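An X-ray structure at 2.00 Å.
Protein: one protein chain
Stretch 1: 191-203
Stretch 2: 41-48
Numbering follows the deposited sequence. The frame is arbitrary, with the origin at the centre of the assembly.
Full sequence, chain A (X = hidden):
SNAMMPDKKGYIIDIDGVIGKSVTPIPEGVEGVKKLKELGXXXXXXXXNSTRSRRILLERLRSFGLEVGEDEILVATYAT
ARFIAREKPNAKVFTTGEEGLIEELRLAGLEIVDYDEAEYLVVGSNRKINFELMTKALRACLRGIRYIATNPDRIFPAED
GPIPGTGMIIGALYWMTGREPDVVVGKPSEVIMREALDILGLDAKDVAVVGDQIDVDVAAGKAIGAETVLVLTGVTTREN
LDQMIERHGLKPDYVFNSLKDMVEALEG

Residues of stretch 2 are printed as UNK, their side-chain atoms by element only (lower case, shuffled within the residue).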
# COMPACT_ATOMS: atom_id res chain seq x y z
N VAL A 191 -5.66 -22.76 1.96
CA VAL A 191 -5.54 -23.15 0.56
C VAL A 191 -4.24 -23.96 0.28
O VAL A 191 -4.34 -25.10 -0.16
CB VAL A 191 -5.72 -21.93 -0.38
CG1 VAL A 191 -5.58 -22.36 -1.78
CG2 VAL A 191 -7.11 -21.28 -0.15
N ILE A 192 -3.05 -23.40 0.53
CA ILE A 192 -1.81 -24.17 0.25
C ILE A 192 -1.70 -25.42 1.17
O ILE A 192 -1.29 -26.52 0.71
CB ILE A 192 -0.55 -23.29 0.29
CG1 ILE A 192 0.65 -24.03 -0.32
CG2 ILE A 192 -0.27 -22.81 1.70
CD1 ILE A 192 1.81 -23.12 -0.65
N MSE A 193 -2.19 -25.28 2.39
CA MSE A 193 -2.12 -26.35 3.37
C MSE A 193 -2.99 -27.60 3.01
O MSE A 193 -2.53 -28.75 3.15
CB MSE A 193 -2.46 -25.78 4.77
CG MSE A 193 -1.42 -24.72 5.19
SE MSE A 193 0.48 -25.26 5.15
CE MSE A 193 0.59 -26.43 6.72
N ARG A 194 -4.21 -27.37 2.54
CA ARG A 194 -5.07 -28.45 2.11
C ARG A 194 -4.52 -29.07 0.83
O ARG A 194 -4.65 -30.28 0.63
CB ARG A 194 -6.54 -28.00 1.99
CG ARG A 194 -7.07 -27.55 3.37
CD ARG A 194 -8.61 -27.41 3.52
NE ARG A 194 -8.94 -26.86 4.85
CZ ARG A 194 -8.83 -27.52 6.00
NH1 ARG A 194 -9.12 -26.90 7.15
NH2 ARG A 194 -8.44 -28.81 6.04
N GLU A 195 -3.84 -28.28 0.00
CA GLU A 195 -3.21 -28.88 -1.17
C GLU A 195 -2.10 -29.83 -0.73
O GLU A 195 -1.94 -30.90 -1.33
CB GLU A 195 -2.68 -27.85 -2.17
CG GLU A 195 -1.95 -28.45 -3.39
CD GLU A 195 -2.87 -29.22 -4.35
OE1 GLU A 195 -4.10 -29.24 -4.14
OE2 GLU A 195 -2.35 -29.79 -5.33
N ALA A 196 -1.35 -29.44 0.29
CA ALA A 196 -0.22 -30.24 0.75
C ALA A 196 -0.68 -31.57 1.36
O ALA A 196 -0.07 -32.62 1.12
CB ALA A 196 0.65 -29.47 1.75
N LEU A 197 -1.74 -31.51 2.16
CA LEU A 197 -2.43 -32.71 2.69
C LEU A 197 -2.90 -33.70 1.59
O LEU A 197 -2.60 -34.90 1.64
CB LEU A 197 -3.62 -32.28 3.52
CG LEU A 197 -3.31 -31.65 4.86
CD1 LEU A 197 -4.59 -31.41 5.66
CD2 LEU A 197 -2.39 -32.55 5.67
N ASP A 198 -3.60 -33.16 0.59
CA ASP A 198 -4.04 -33.90 -0.58
C ASP A 198 -2.86 -34.57 -1.28
O ASP A 198 -2.90 -35.76 -1.63
CB ASP A 198 -4.75 -32.93 -1.55
CG ASP A 198 -5.66 -33.65 -2.56
OD1 ASP A 198 -5.13 -34.36 -3.43
OD2 ASP A 198 -6.91 -33.48 -2.48
N ILE A 199 -1.78 -33.82 -1.50
CA ILE A 199 -0.57 -34.37 -2.09
C ILE A 199 -0.04 -35.49 -1.20
O ILE A 199 0.24 -36.57 -1.68
CB ILE A 199 0.51 -33.27 -2.36
CG1 ILE A 199 0.06 -32.38 -3.54
CG2 ILE A 199 1.90 -33.91 -2.64
CD1 ILE A 199 0.87 -31.11 -3.71
N LEU A 200 0.06 -35.25 0.11
CA LEU A 200 0.58 -36.25 1.03
C LEU A 200 -0.33 -37.49 1.05
O LEU A 200 0.11 -38.59 1.30
CB LEU A 200 0.71 -35.69 2.45
CG LEU A 200 1.90 -34.76 2.76
CD1 LEU A 200 1.71 -34.08 4.10
CD2 LEU A 200 3.24 -35.51 2.71
N GLY A 201 -1.62 -37.28 0.79
CA GLY A 201 -2.65 -38.31 0.98
C GLY A 201 -2.79 -38.61 2.46
O GLY A 201 -2.89 -39.78 2.85
N LEU A 202 -2.70 -37.57 3.30
CA LEU A 202 -2.77 -37.79 4.76
C LEU A 202 -3.77 -36.85 5.37
O LEU A 202 -3.98 -35.76 4.89
CB LEU A 202 -1.40 -37.63 5.46
CG LEU A 202 -0.26 -38.60 5.09
CD1 LEU A 202 1.04 -38.23 5.81
CD2 LEU A 202 -0.62 -40.09 5.35
N ASP A 203 -4.40 -37.32 6.44
CA ASP A 203 -5.22 -36.48 7.29
C ASP A 203 -4.29 -35.66 8.19
O ASP A 203 -3.20 -36.10 8.54
CB ASP A 203 -6.09 -37.37 8.16
CG ASP A 203 -7.11 -36.57 8.99
OD1 ASP A 203 -6.75 -36.01 10.06
OD2 ASP A 203 -8.29 -36.53 8.57
N UNK A 41 9.47 -41.44 6.54
CA UNK A 41 8.41 -40.44 6.70
C UNK A 41 8.24 -39.74 5.37
O UNK A 41 9.23 -39.54 4.63
n UNK A 41 7.20 -41.75 12.05
c UNK A 41 8.07 -40.90 9.78
c UNK A 41 9.10 -39.95 9.15
c UNK A 41 8.15 -40.82 11.30
c UNK A 41 8.72 -39.42 7.78
N UNK A 42 7.00 -39.39 5.06
CA UNK A 42 6.69 -38.67 3.85
C UNK A 42 6.84 -37.19 4.19
O UNK A 42 6.58 -36.77 5.32
c UNK A 42 4.88 -40.39 3.13
c UNK A 42 3.36 -40.47 3.04
c UNK A 42 2.82 -41.57 2.10
c UNK A 42 5.25 -38.93 3.40
n UNK A 42 2.20 -41.00 0.87
N UNK A 43 7.27 -36.41 3.20
CA UNK A 43 7.58 -35.01 3.41
C UNK A 43 7.05 -34.22 2.25
O UNK A 43 7.07 -34.69 1.12
c UNK A 43 9.46 -33.30 3.67
c UNK A 43 9.67 -35.52 4.76
c UNK A 43 11.10 -35.20 5.04
c UNK A 43 9.12 -34.79 3.54
N UNK A 44 6.54 -33.04 2.52
CA UNK A 44 6.29 -32.09 1.48
C UNK A 44 6.85 -30.75 1.95
O UNK A 44 6.58 -30.30 3.08
c UNK A 44 4.66 -31.02 -0.11
c UNK A 44 3.37 -31.27 -0.95
c UNK A 44 3.95 -31.58 2.20
c UNK A 44 4.83 -32.01 1.06
N UNK A 45 7.66 -30.15 1.09
CA UNK A 45 8.29 -28.86 1.38
C UNK A 45 7.33 -27.76 0.90
O UNK A 45 6.84 -27.81 -0.24
c UNK A 45 9.63 -28.77 0.68
c UNK A 45 12.45 -31.76 1.99
c UNK A 45 10.62 -29.81 1.14
c UNK A 45 12.26 -30.61 2.75
c UNK A 45 10.84 -30.95 0.39
c UNK A 45 11.74 -31.94 0.82
c UNK A 45 11.35 -29.63 2.32
N UNK A 46 7.01 -26.80 1.76
CA UNK A 46 5.99 -25.80 1.41
C UNK A 46 6.60 -24.42 1.58
O UNK A 46 7.12 -24.13 2.64
c UNK A 46 3.96 -27.27 1.88
c UNK A 46 3.72 -24.79 1.94
c UNK A 46 4.69 -25.95 2.22
N UNK A 47 6.54 -23.58 0.55
CA UNK A 47 7.14 -22.26 0.60
C UNK A 47 6.22 -21.22 0.02
O UNK A 47 5.54 -21.47 -0.94
c UNK A 47 8.42 -22.23 -0.23
o UNK A 47 8.86 -20.90 -0.40
N UNK A 48 6.24 -20.03 0.65
CA UNK A 48 5.44 -18.92 0.19
C UNK A 48 6.12 -18.13 -0.88
O UNK A 48 5.60 -17.11 -1.29
c UNK A 48 5.14 -17.98 1.36
c UNK A 48 3.91 -18.40 2.13
o UNK A 48 3.34 -19.45 1.87
n UNK A 48 3.45 -17.53 3.05

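Position 41 carries five side-chain atoms, four carbons in an unbranched row ending in a nitrogen. That is lysine. The chain of Lys41 lies out of reach of the helix, and its amino group finds a hydrogen-bond partner elsewhere in the structure, so a polar residue suits this place just before the strand begins.

Position 42 repeats the pattern, four carbons in a row and a terminal nitrogen, but here the CA-to-CB bond points toward stretch 1. The nitrogen lies 3.2 Å from the backbone O of Leu200, and the CB is 4.0 Å from Leu200 CD2. This too is lysine. Lys42 serves the contact twice: its aliphatic part lies against leucine carbons, with CD 4.3 Å from Leu202 CD1, while NZ donates a hydrogen bond to a carbonyl at the end of the helix.

At position 43 there are four carbons, forked at the first, with one arm two carbons long. The CA-to-CB bond points away from the helix, as strand alternation requires; only the backbone comes close, with C 4.0 Å from Leu200 CD2. This is isoleucine. A beta-branched, apolar residue such as Ile43 suits an extended backbone and this buried position.

Position 44 has the same forked set of four carbons, but its CA-to-CB bond points toward the helix. The short-arm carbon lies 3.9 Å from Ala196 CB and 3.8 Å from Leu200 CG; the end of the longer arm is 3.5 Å from Ile199 CG2. This is again isoleucine. With chi1 and chi2 both t, Ile44 packs against Ala196, Ile199 and Leu200; CG2 and CD1 both lie over Ala196, and CD1 goes on to reach Ile199. The helix stretch covers 90 Å² of the residue.

Position 45 shows one carbon followed by a ring of six carbons, which is phenylalanine. Phe45 is out of reach of stretch 1 yet buried, so its bulky apolar ring suits the protein interior beyond this contact.

Position 46 has three carbons, one bearing the other two; its CA-to-CB bond points toward the helix. One arm lies 3.6 Å from Ile192 CD1, the other 4.0 Å from Ala196 CB. This is valine, and the compact fork of Val46 packs against both residues, CG1 on Ile192 and CG2 on Ala196.

Position 47 has one carbon and one oxygen. Its CA-to-CB bond points away, and its backbone O lies 4.1 Å from Ile192 CD1. This is serine; the small polar side chain of Ser47 is satisfied by a hydrogen bond just outside the stretches.

Position 48 has two carbons, the second carrying an oxygen and a nitrogen: asparagine. Beyond the strand, Asn48 has both polar side-chain atoms hydrogen-bonded elsewhere.

The contact works by alternation meeting helical repeat. Positions 42, 44 and 46 face a helix running nearly antiparallel, at 152°, with axes 9.0 Å apart at closest approach. Ile192, Ala196 and Ile199 point toward the strand, and Leu200 brings the end of its side chain nearer. The small Ala196 sits where the CA atoms approach most closely, 6.8 Å from Ala196 CA to Ile44 CA. Apolar packing dominates, and one hydrogen bond from Lys42 closes the end.

Stretch 2 (41-48) KKIIFVSN
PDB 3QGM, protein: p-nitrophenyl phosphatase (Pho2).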